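Local structure of pectate lyase 47 (Bacillus sp. TS-47, 1VBL) at residues H295-Y300 / H394-T399; F320-A325 / V386-M391; S339-V344 / I368-S373; M352-T357 / L382-T387. The protein probably cleaves pectate, the polygalacturonate backbone of pectin, by beta-elimination as a thermostable, calcium-binding lyase of polysaccharide lyase family 1. All blocks are in the same frame, centred on the assembly; numbering follows the deposited sequence.

Contact 1: residues H295-Y300 / H394-T399; sequences HIYNNY and HVIHPT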
# COMPACT_ATOMS: atom_id res chain seq x y z
N HIS A 295 5.57 11.39 -8.55
CA HIS A 295 7.00 11.35 -8.84
C HIS A 295 7.54 10.00 -8.37
O HIS A 295 7.49 9.67 -7.18
CB HIS A 295 7.71 12.48 -8.09
CG HIS A 295 9.11 12.73 -8.57
ND1 HIS A 295 10.01 13.50 -7.86
CD2 HIS A 295 9.75 12.35 -9.70
CE1 HIS A 295 11.15 13.58 -8.53
NE2 HIS A 295 11.01 12.89 -9.65
N ILE A 296 8.05 9.23 -9.32
CA ILE A 296 8.59 7.90 -9.05
C ILE A 296 10.06 7.88 -9.41
O ILE A 296 10.40 7.91 -10.59
CB ILE A 296 7.85 6.84 -9.90
CG1 ILE A 296 6.35 6.92 -9.63
CG2 ILE A 296 8.41 5.46 -9.62
CD1 ILE A 296 5.53 5.96 -10.47
N TYR A 297 10.94 7.82 -8.42
CA TYR A 297 12.36 7.81 -8.73
C TYR A 297 13.24 6.97 -7.81
O TYR A 297 12.93 6.77 -6.64
CB TYR A 297 12.89 9.25 -8.81
CG TYR A 297 13.11 9.95 -7.49
CD1 TYR A 297 14.35 9.87 -6.83
CD2 TYR A 297 12.11 10.73 -6.91
CE1 TYR A 297 14.57 10.56 -5.64
CE2 TYR A 297 12.32 11.42 -5.71
CZ TYR A 297 13.56 11.33 -5.08
OH TYR A 297 13.78 12.00 -3.90
N ASN A 298 14.35 6.49 -8.36
CA ASN A 298 15.31 5.70 -7.61
C ASN A 298 14.72 4.48 -6.90
O ASN A 298 15.16 4.12 -5.81
CB ASN A 298 16.02 6.58 -6.59
CG ASN A 298 17.04 7.52 -7.22
OD1 ASN A 298 17.53 8.44 -6.57
ND2 ASN A 298 17.36 7.29 -8.49
N ASN A 299 13.72 3.86 -7.50
CA ASN A 299 13.13 2.67 -6.89
C ASN A 299 13.77 1.46 -7.54
O ASN A 299 14.20 1.52 -8.69
CB ASN A 299 11.62 2.64 -7.11
CG ASN A 299 10.91 3.76 -6.38
OD1 ASN A 299 10.82 3.75 -5.15
ND2 ASN A 299 10.41 4.73 -7.13
N TYR A 300 13.87 0.38 -6.78
CA TYR A 300 14.45 -0.86 -7.28
C TYR A 300 13.37 -1.94 -7.29
O TYR A 300 12.76 -2.22 -6.26
CB TYR A 300 15.62 -1.28 -6.38
CG TYR A 300 16.26 -2.60 -6.78
CD1 TYR A 300 16.65 -2.84 -8.10
CD2 TYR A 300 16.46 -3.61 -5.84
CE1 TYR A 300 17.23 -4.06 -8.47
CE2 TYR A 300 17.04 -4.83 -6.20
CZ TYR A 300 17.42 -5.04 -7.51
OH TYR A 300 17.98 -6.25 -7.87
N HIS A 394 15.60 16.26 -2.96
CA HIS A 394 16.92 16.76 -2.61
C HIS A 394 17.96 16.22 -3.58
O HIS A 394 18.79 16.97 -4.09
CB HIS A 394 17.28 16.34 -1.18
CG HIS A 394 16.64 17.18 -0.12
ND1 HIS A 394 17.35 18.07 0.66
CD2 HIS A 394 15.35 17.27 0.28
CE1 HIS A 394 16.53 18.67 1.49
NE2 HIS A 394 15.31 18.21 1.28
N VAL A 395 17.89 14.92 -3.84
CA VAL A 395 18.84 14.28 -4.74
C VAL A 395 18.26 13.09 -5.48
O VAL A 395 17.49 12.31 -4.92
CB VAL A 395 20.06 13.73 -3.96
CG1 VAL A 395 21.09 13.17 -4.93
CG2 VAL A 395 20.67 14.81 -3.10
N ILE A 396 18.62 12.96 -6.75
CA ILE A 396 18.20 11.82 -7.55
C ILE A 396 19.50 11.12 -7.91
O ILE A 396 20.37 11.70 -8.56
CB ILE A 396 17.46 12.24 -8.83
CG1 ILE A 396 16.15 12.94 -8.47
CG2 ILE A 396 17.18 11.01 -9.69
CD1 ILE A 396 15.36 13.41 -9.67
N HIS A 397 19.65 9.88 -7.47
CA HIS A 397 20.87 9.14 -7.75
C HIS A 397 20.90 8.55 -9.14
O HIS A 397 19.85 8.29 -9.75
CB HIS A 397 21.04 8.01 -6.73
CG HIS A 397 21.02 8.47 -5.31
ND1 HIS A 397 21.97 9.33 -4.79
CD2 HIS A 397 20.14 8.22 -4.31
CE1 HIS A 397 21.68 9.58 -3.53
NE2 HIS A 397 20.57 8.93 -3.21
N PRO A 398 22.11 8.33 -9.69
CA PRO A 398 22.27 7.76 -11.02
C PRO A 398 21.73 6.34 -10.95
O PRO A 398 22.02 5.60 -10.01
CB PRO A 398 23.78 7.81 -11.25
CG PRO A 398 24.34 7.74 -9.85
CD PRO A 398 23.42 8.65 -9.08
N THR A 399 20.96 5.94 -11.96
CA THR A 399 20.33 4.63 -11.96
C THR A 399 21.18 3.41 -11.60
O THR A 399 20.73 2.53 -10.86
CB THR A 399 19.65 4.36 -13.32
OG1 THR A 399 19.02 5.57 -13.77
CG2 THR A 399 18.58 3.28 -13.17
O HOH W 1 15.58 13.47 -2.41
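Asn298 meets the backbone of His397 with both ends of its amide, one hydrogen bond running each way. OD1 accepts His397 N at 2.7 Å, in the plane of the amide carbonyl and on a lone pair. ND2 gives a hydrogen to His397 O at 3.0 Å, and this partner lies slightly out of the amide plane. The two bonds should hold the amide against rotation. ND2 also reaches Asn327 O, while Asn327 ND2 reaches His397 O, which widens the polar patch to the next coil. An alanine here would probably leave His397 N without its acceptor and the loop 394-399 less firmly held to the turn at Asn298.

The strand residues 295-297 belong to the right-handed parallel beta-helix of this lyase family, and Asn298, with positive phi (54°), breaks the regular run of strand 293-303. Its neighbour Asn299 bonds to Leu274 O and Asn277 N on the preceding coil, consistent with the asparagine ladder known from pectate lyases.

Apolar contact comes from Ile396, whose CG1 lies over one face of the Tyr297 ring, toward its rim, as a CH-pi contact 4.2 Å from the centroid. Tyr297 CG sits between the backbone N and the carbonyl carbon (chi1 76°), which starts the ring toward the loop. Farther along, Ile396 CD1 comes to the edge of the His295 ring at CE1, 4.4 Å away; NE2 of that ring is bonded to Gln326.

Water carries the last link: one molecule donates to Tyr297 OH at 2.8 Å, accepts from His394 N and donates weakly to Val395 O.

Contact 2: residues F320-A325 / V386-M391; sequences FSQIYA and VTWKPM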
# COMPACT_ATOMS: atom_id res chain seq x y z
N PHE A 320 -6.14 10.25 -16.39
CA PHE A 320 -5.60 11.55 -16.03
C PHE A 320 -4.36 11.53 -15.15
O PHE A 320 -4.06 12.52 -14.49
CB PHE A 320 -6.69 12.40 -15.36
CG PHE A 320 -7.97 12.48 -16.14
CD1 PHE A 320 -9.05 11.68 -15.80
CD2 PHE A 320 -8.07 13.32 -17.24
CE1 PHE A 320 -10.23 11.72 -16.54
CE2 PHE A 320 -9.25 13.37 -17.99
CZ PHE A 320 -10.33 12.57 -17.64
N SER A 321 -3.65 10.41 -15.14
CA SER A 321 -2.45 10.32 -14.32
C SER A 321 -1.32 11.16 -14.91
O SER A 321 -1.27 11.39 -16.12
CB SER A 321 -2.01 8.86 -14.18
OG SER A 321 -1.87 8.26 -15.46
N GLN A 322 -0.43 11.63 -14.05
CA GLN A 322 0.70 12.43 -14.50
C GLN A 322 1.96 11.88 -13.84
O GLN A 322 2.60 12.54 -13.03
CB GLN A 322 0.50 13.90 -14.14
CG GLN A 322 -0.67 14.56 -14.87
CD GLN A 322 -0.77 16.05 -14.60
OE1 GLN A 322 0.14 16.81 -14.92
NE2 GLN A 322 -1.87 16.46 -13.99
N ILE A 323 2.30 10.65 -14.21
CA ILE A 323 3.49 10.00 -13.66
C ILE A 323 4.76 10.61 -14.24
O ILE A 323 4.85 10.86 -15.44
CB ILE A 323 3.47 8.49 -13.97
CG1 ILE A 323 2.30 7.83 -13.23
CG2 ILE A 323 4.81 7.86 -13.57
CD1 ILE A 323 1.99 6.42 -13.70
N TYR A 324 5.74 10.84 -13.38
CA TYR A 324 7.04 11.37 -13.79
C TYR A 324 8.03 10.40 -13.14
O TYR A 324 8.29 10.48 -11.94
CB TYR A 324 7.23 12.80 -13.26
CG TYR A 324 8.37 13.56 -13.91
CD1 TYR A 324 9.70 13.22 -13.65
CD2 TYR A 324 8.12 14.62 -14.78
CE1 TYR A 324 10.76 13.93 -14.25
CE2 TYR A 324 9.16 15.33 -15.38
CZ TYR A 324 10.48 14.98 -15.11
OH TYR A 324 11.51 15.68 -15.70
N ALA A 325 8.55 9.48 -13.95
CA ALA A 325 9.48 8.46 -13.46
C ALA A 325 10.94 8.74 -13.83
O ALA A 325 11.25 9.01 -14.99
CB ALA A 325 9.07 7.09 -14.01
N VAL A 386 6.64 16.07 -20.95
CA VAL A 386 6.68 16.73 -19.66
C VAL A 386 5.50 17.69 -19.52
O VAL A 386 5.41 18.68 -20.25
CB VAL A 386 7.98 17.54 -19.48
CG1 VAL A 386 7.96 18.28 -18.15
CG2 VAL A 386 9.19 16.61 -19.55
N THR A 387 4.59 17.38 -18.60
CA THR A 387 3.43 18.23 -18.37
C THR A 387 3.61 19.00 -17.06
O THR A 387 2.91 19.96 -16.79
CB THR A 387 2.13 17.41 -18.29
OG1 THR A 387 2.30 16.32 -17.38
CG2 THR A 387 1.75 16.88 -19.66
N TRP A 388 4.57 18.54 -16.26
CA TRP A 388 4.89 19.18 -14.99
C TRP A 388 6.32 18.80 -14.64
O TRP A 388 6.86 17.82 -15.15
CB TRP A 388 3.93 18.74 -13.88
CG TRP A 388 4.04 17.28 -13.50
CD1 TRP A 388 3.71 16.21 -14.26
CD2 TRP A 388 4.50 16.76 -12.24
NE1 TRP A 388 3.92 15.04 -13.55
CE2 TRP A 388 4.40 15.36 -12.31
CE3 TRP A 388 4.97 17.35 -11.05
CZ2 TRP A 388 4.77 14.52 -11.24
CZ3 TRP A 388 5.33 16.52 -9.99
CH2 TRP A 388 5.23 15.12 -10.10
N LYS A 389 6.95 19.59 -13.77
CA LYS A 389 8.32 19.31 -13.37
C LYS A 389 8.40 19.16 -11.86
O LYS A 389 8.11 20.11 -11.12
CB LYS A 389 9.23 20.45 -13.83
CG LYS A 389 8.95 20.91 -15.25
CD LYS A 389 10.00 20.45 -16.24
CE LYS A 389 11.27 21.28 -16.12
NZ LYS A 389 12.20 21.02 -17.25
N PRO A 390 8.76 17.96 -11.37
CA PRO A 390 8.87 17.71 -9.93
C PRO A 390 9.91 18.64 -9.32
O PRO A 390 11.01 18.77 -9.85
CB PRO A 390 9.32 16.25 -9.86
CG PRO A 390 8.77 15.66 -11.12
CD PRO A 390 9.04 16.74 -12.14
N MET A 391 9.55 19.29 -8.23
CA MET A 391 10.48 20.21 -7.58
C MET A 391 10.86 19.70 -6.19
O MET A 391 11.91 20.06 -5.65
CB MET A 391 9.85 21.60 -7.47
CG MET A 391 10.70 22.72 -8.05
SD MET A 391 11.09 22.48 -9.80
CE MET A 391 9.64 23.17 -10.59
O HOH W 2 3.64 13.34 -16.04
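Tyr324 carries most of the contact with the loop 386-391, and Trp388 and Pro390 receive it. Its CB begins against the indole, 3.6 Å from Trp388 CZ2. CG stands anti to the backbone N (chi1 -166°), and from there the ring enters the loop: Tyr324 CG is 3.5 Å from Pro390 CG. The proline crosses the tyrosine at about a right angle, its CD directly over the ring centre at 3.4 Å from the centroid, a close CH-pi contact. With CD2 foremost, the tyrosine turns its edge to the face of the Trp388 five-membered ring in a T-shaped pair, with the planes at 73°. CE2 nears the Trp388 carbonyl, 3.4 Å from its O, and Val386 CG1 touches the edge at the same carbon, while beyond it CZ packs on the ring of Tyr353.

Tyr324 lies on strand 322-332 of the right-handed parallel beta-helix, and its side chain points outward, to where the loop 386-391 runs over the outside of the coils. Pro390 continues onto His295 of the preceding strand, and Trp388 onto Gln293.

Trp388 adds polar links at its own edge. NE1 makes a weak, bent bond to Gln322 O at 2.9 Å (N-H...O 129°), and Gln322 CB packs beside the same nitrogen. The same N-H is shared with a water, again weakly, and the water donates to Ile323 O at 2.8 Å.

Contact 3: residues S339-V344 / I368-S373; sequences SLIIKV and IDLVAS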
# COMPACT_ATOMS: atom_id res chain seq x y z
N SER A 339 7.61 -4.61 -22.47
CA SER A 339 6.40 -3.86 -22.78
C SER A 339 5.32 -4.17 -21.73
O SER A 339 4.27 -3.53 -21.70
CB SER A 339 5.88 -4.22 -24.17
OG SER A 339 5.31 -5.52 -24.20
N LEU A 340 5.59 -5.16 -20.89
CA LEU A 340 4.66 -5.57 -19.84
C LEU A 340 4.83 -4.80 -18.54
O LEU A 340 3.98 -4.86 -17.67
CB LEU A 340 4.83 -7.07 -19.54
CG LEU A 340 4.37 -8.11 -20.55
CD1 LEU A 340 4.90 -7.78 -21.93
CD2 LEU A 340 4.85 -9.48 -20.11
N ILE A 341 5.94 -4.07 -18.42
CA ILE A 341 6.21 -3.34 -17.19
C ILE A 341 5.22 -2.20 -16.95
O ILE A 341 4.89 -1.89 -15.81
CB ILE A 341 7.66 -2.83 -17.19
CG1 ILE A 341 8.61 -4.03 -17.34
CG2 ILE A 341 7.96 -2.07 -15.90
CD1 ILE A 341 10.08 -3.68 -17.49
N ILE A 342 4.75 -1.58 -18.03
CA ILE A 342 3.77 -0.50 -17.92
C ILE A 342 2.45 -1.04 -18.43
O ILE A 342 2.41 -1.78 -19.41
CB ILE A 342 4.16 0.73 -18.76
CG1 ILE A 342 5.43 1.38 -18.20
CG2 ILE A 342 3.01 1.74 -18.76
CD1 ILE A 342 5.89 2.59 -18.98
N LYS A 343 1.36 -0.68 -17.76
CA LYS A 343 0.04 -1.11 -18.18
C LYS A 343 -0.83 0.13 -18.14
O LYS A 343 -0.74 0.92 -17.20
CB LYS A 343 -0.49 -2.19 -17.23
CG LYS A 343 -1.63 -3.02 -17.80
CD LYS A 343 -1.80 -4.32 -17.03
CE LYS A 343 -2.87 -5.21 -17.64
NZ LYS A 343 -2.99 -6.50 -16.91
N VAL A 344 -1.66 0.33 -19.16
CA VAL A 344 -2.50 1.51 -19.21
C VAL A 344 -3.99 1.19 -19.06
O VAL A 344 -4.50 0.28 -19.71
CB VAL A 344 -2.29 2.29 -20.53
CG1 VAL A 344 -3.14 3.55 -20.53
CG2 VAL A 344 -0.81 2.63 -20.68
N ILE A 368 16.63 1.63 -20.96
CA ILE A 368 15.54 1.35 -21.87
C ILE A 368 14.43 2.38 -21.75
O ILE A 368 14.23 2.97 -20.68
CB ILE A 368 14.96 -0.06 -21.59
CG1 ILE A 368 13.85 -0.39 -22.59
CG2 ILE A 368 14.42 -0.12 -20.16
CD1 ILE A 368 13.33 -1.82 -22.46
N ASP A 369 13.74 2.61 -22.86
CA ASP A 369 12.62 3.55 -22.88
C ASP A 369 11.38 2.67 -22.70
O ASP A 369 10.88 2.09 -23.67
CB ASP A 369 12.56 4.26 -24.24
CG ASP A 369 11.50 5.34 -24.28
OD1 ASP A 369 10.51 5.24 -23.53
OD2 ASP A 369 11.65 6.29 -25.09
N LEU A 370 10.90 2.56 -21.47
CA LEU A 370 9.74 1.73 -21.20
C LEU A 370 8.47 2.21 -21.88
O LEU A 370 7.61 1.41 -22.24
CB LEU A 370 9.51 1.59 -19.69
CG LEU A 370 10.56 0.75 -18.94
CD1 LEU A 370 10.13 0.58 -17.49
CD2 LEU A 370 10.70 -0.62 -19.61
N VAL A 371 8.32 3.52 -22.04
CA VAL A 371 7.14 4.05 -22.71
C VAL A 371 7.15 3.59 -24.16
O VAL A 371 6.14 3.12 -24.68
CB VAL A 371 7.08 5.59 -22.66
CG1 VAL A 371 5.94 6.09 -23.54
CG2 VAL A 371 6.87 6.07 -21.23
N ALA A 372 8.30 3.72 -24.81
CA ALA A 372 8.44 3.30 -26.21
C ALA A 372 8.22 1.79 -26.29
O ALA A 372 7.56 1.29 -27.20
CB ALA A 372 9.82 3.66 -26.74
N SER A 373 8.79 1.07 -25.33
CA SER A 373 8.65 -0.38 -25.30
C SER A 373 7.17 -0.76 -25.22
O SER A 373 6.70 -1.65 -25.92
CB SER A 373 9.41 -0.96 -24.11
OG SER A 373 9.23 -2.36 -24.03
O HOH W 3 6.60 -0.94 -20.55
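Leu370 in the first turn of helix 370-377 packs on Ile342, the first residue of strand 342-345, and on Ile341 just before it, where the helix lies against one of the last coils of the parallel beta-helix. Leu370 sends one methyl to each branch of Ile341: CD1 meets CG2 and CD2 meets CD1, both pairs at 3.8 Å, with the two side chains at about a right angle. Leu370 CG, anti to the carbonyl carbon (chi1 -70°), carries both methyls to the isoleucine.

Ile342 approaches lower on the leucine. With CD1 anti to CA (chi2 179°) its chain is fully extended, and that terminal methyl lies 3.8 Å from Leu370 CB and 4.3 Å from Val371 CG2. One methyl thus touches two successive helix residues.

A single water joins the two backbones beside this apolar patch. It accepts from Ile342 N at 3.2 Å and donates to Leu370 O at 3.1 Å. Nearby, the two chains come close at Ser339 and Ser373: Ser339 CB lies 3.2 Å from Ser373 O, whereas Ser339 N is bonded to Asp337 OD1.

The helix itself starts with Asp369 as N-cap. Its OD1 receives Ala372 N in a nearly straight bond (3.0 Å, 169°), met from above the carboxylate plane, which ties up one of the amides of the first turn.

Leu370 also touches Trp315 and Phe330, and Ile341 reaches Phe330 and Phe332, so the contact belongs to the apolar packing of a helix over the C-terminal coils of a right-handed parallel beta-helix.

Contact 4: residues M352-T357 / L382-T387; sequences MYETGT and LKKEVT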
# COMPACT_ATOMS: atom_id res chain seq x y z
N MET A 352 2.89 10.80 -19.69
CA MET A 352 3.75 10.47 -18.57
C MET A 352 5.16 10.75 -19.03
O MET A 352 5.44 10.81 -20.23
CB MET A 352 3.61 8.99 -18.15
CG MET A 352 4.50 7.99 -18.87
SD MET A 352 4.40 6.31 -18.15
CE MET A 352 5.69 6.37 -16.91
N TYR A 353 6.06 10.97 -18.08
CA TYR A 353 7.43 11.20 -18.45
C TYR A 353 8.23 10.10 -17.78
O TYR A 353 7.93 9.70 -16.66
CB TYR A 353 7.94 12.56 -17.99
CG TYR A 353 9.30 12.86 -18.57
CD1 TYR A 353 9.46 13.02 -19.95
CD2 TYR A 353 10.42 12.92 -17.77
CE1 TYR A 353 10.72 13.22 -20.51
CE2 TYR A 353 11.69 13.12 -18.31
CZ TYR A 353 11.83 13.27 -19.68
OH TYR A 353 13.08 13.46 -20.23
N GLU A 354 9.24 9.62 -18.49
CA GLU A 354 10.07 8.54 -17.97
C GLU A 354 11.47 8.71 -18.53
O GLU A 354 11.64 9.00 -19.72
CB GLU A 354 9.50 7.20 -18.41
CG GLU A 354 10.38 6.01 -18.05
CD GLU A 354 10.74 5.17 -19.25
OE1 GLU A 354 10.26 5.47 -20.37
OE2 GLU A 354 11.50 4.20 -19.08
N THR A 355 12.47 8.53 -17.68
CA THR A 355 13.85 8.65 -18.12
C THR A 355 14.78 7.90 -17.18
O THR A 355 14.46 7.69 -16.01
CB THR A 355 14.28 10.13 -18.19
OG1 THR A 355 15.54 10.22 -18.87
CG2 THR A 355 14.42 10.71 -16.79
N GLY A 356 15.94 7.50 -17.70
CA GLY A 356 16.94 6.82 -16.90
C GLY A 356 16.59 5.42 -16.42
O GLY A 356 17.23 4.92 -15.49
N THR A 357 15.60 4.78 -17.03
CA THR A 357 15.21 3.44 -16.62
C THR A 357 16.21 2.39 -17.09
O THR A 357 16.66 2.40 -18.24
CB THR A 357 13.83 3.03 -17.20
OG1 THR A 357 12.82 3.95 -16.76
CG2 THR A 357 13.46 1.63 -16.73
N LEU A 382 0.79 5.70 -25.41
CA LEU A 382 1.13 6.53 -24.27
C LEU A 382 2.05 7.62 -24.79
O LEU A 382 3.02 7.33 -25.49
CB LEU A 382 1.83 5.68 -23.21
CG LEU A 382 2.16 6.29 -21.85
CD1 LEU A 382 0.88 6.80 -21.19
CD2 LEU A 382 2.83 5.23 -20.98
N LYS A 383 1.76 8.87 -24.46
CA LYS A 383 2.59 9.98 -24.92
C LYS A 383 3.65 10.33 -23.88
O LYS A 383 3.33 10.62 -22.73
CB LYS A 383 1.72 11.20 -25.20
CG LYS A 383 0.69 10.99 -26.29
CD LYS A 383 -0.07 12.28 -26.60
CE LYS A 383 -0.86 12.77 -25.40
NZ LYS A 383 -1.67 13.98 -25.73
N LYS A 384 4.91 10.30 -24.29
CA LYS A 384 5.98 10.66 -23.37
C LYS A 384 6.22 12.15 -23.53
O LYS A 384 6.67 12.61 -24.58
CB LYS A 384 7.28 9.90 -23.67
CG LYS A 384 8.45 10.38 -22.81
CD LYS A 384 9.73 9.58 -23.02
CE LYS A 384 9.64 8.20 -22.41
NZ LYS A 384 10.98 7.56 -22.36
N GLU A 385 5.88 12.91 -22.50
CA GLU A 385 6.05 14.35 -22.54
C GLU A 385 6.02 14.92 -21.13
O GLU A 385 5.44 14.32 -20.22
CB GLU A 385 4.95 14.99 -23.38
CG GLU A 385 3.59 15.01 -22.71
CD GLU A 385 2.53 15.71 -23.55
OE1 GLU A 385 2.84 16.78 -24.12
OE2 GLU A 385 1.39 15.21 -23.61
N VAL A 386 6.64 16.07 -20.95
CA VAL A 386 6.68 16.73 -19.66
C VAL A 386 5.50 17.69 -19.52
O VAL A 386 5.41 18.68 -20.25
CB VAL A 386 7.98 17.54 -19.48
CG1 VAL A 386 7.96 18.28 -18.15
CG2 VAL A 386 9.19 16.61 -19.55
N THR A 387 4.59 17.38 -18.60
CA THR A 387 3.43 18.23 -18.37
C THR A 387 3.61 19.00 -17.06
O THR A 387 2.91 19.96 -16.79
CB THR A 387 2.13 17.41 -18.29
OG1 THR A 387 2.30 16.32 -17.38
CG2 THR A 387 1.75 16.88 -19.66
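Met352 and Lys384 form a short parallel bridge whose backbone groups are paired on both flanks. Met352 N donates to Lys383 O at 3.1 Å, nearly along the C=O axis. Met352 O accepts Glu385 N, also at 3.1 Å and from above the carbonyl plane, and takes in addition a CA-H...O contact from Lys384 CA.

The ammonium of Lys384 has several acceptors. Its chain leaves the strand extended and then bends (chi3 -73°), which turns CE toward Glu354. NZ is 3.0 Å from Glu354 OE1 in a salt bridge and 3.1 Å from Glu354 O, in each case above the plane of the acceptor group. Its closest partner is Asp369 OD1, in a second salt bridge. Both Glu354 carboxylate oxygens have further partners: OE2 accepts Thr357 OG1 at 2.7 Å on its anti lone pair and also binds Leu370 N, while OE1 receives Val371 N at the start of the helix.

Apolar contacts flank this network. Val386 CG2 sits over one face of the Tyr353 ring, 3.8 Å from the centroid, in a CH-pi contact offset toward the rim. Met352 SD touches Leu382 CD2 at 3.4 Å.

An alanine in place of Lys384 would probably leave Glu354 and Asp369, whose acidic oxygens lie close together, without the cation between them, and so unsettle the helix start.

The lysine probably offsets the repulsion between the two neighbouring carboxylates, and it ties strand 351-361 of the beta-helix to strand 383-384 and to the first turn of helix 370-377 in one polar network.

How the contacts relate
Contact 3 is the buried member, built from aliphatic methyls and a bridging water, whereas contact 2 is a surface patch of aromatic and proline faces. Contacts 1 and 4 are partly buried: contact 1 rests on amide-to-backbone bonds, contact 4 on backbone pairing and a salt bridge. Contacts 1, 2 and 4 follow three neighbouring beta-helix strands, 293-303, 322-332 and 351-361; the C-terminal chain meets them in reverse order, pairing with 351-361 and then passing over 322-332 and 293-303. Contacts 2 and 4 share Val386 and Thr387. Contact 4 meets contact 3 through the charged residues at the helix start, and contact 1 through Thr399 OG1 and Gly356 O. Contacts 1 and 3 do not touch.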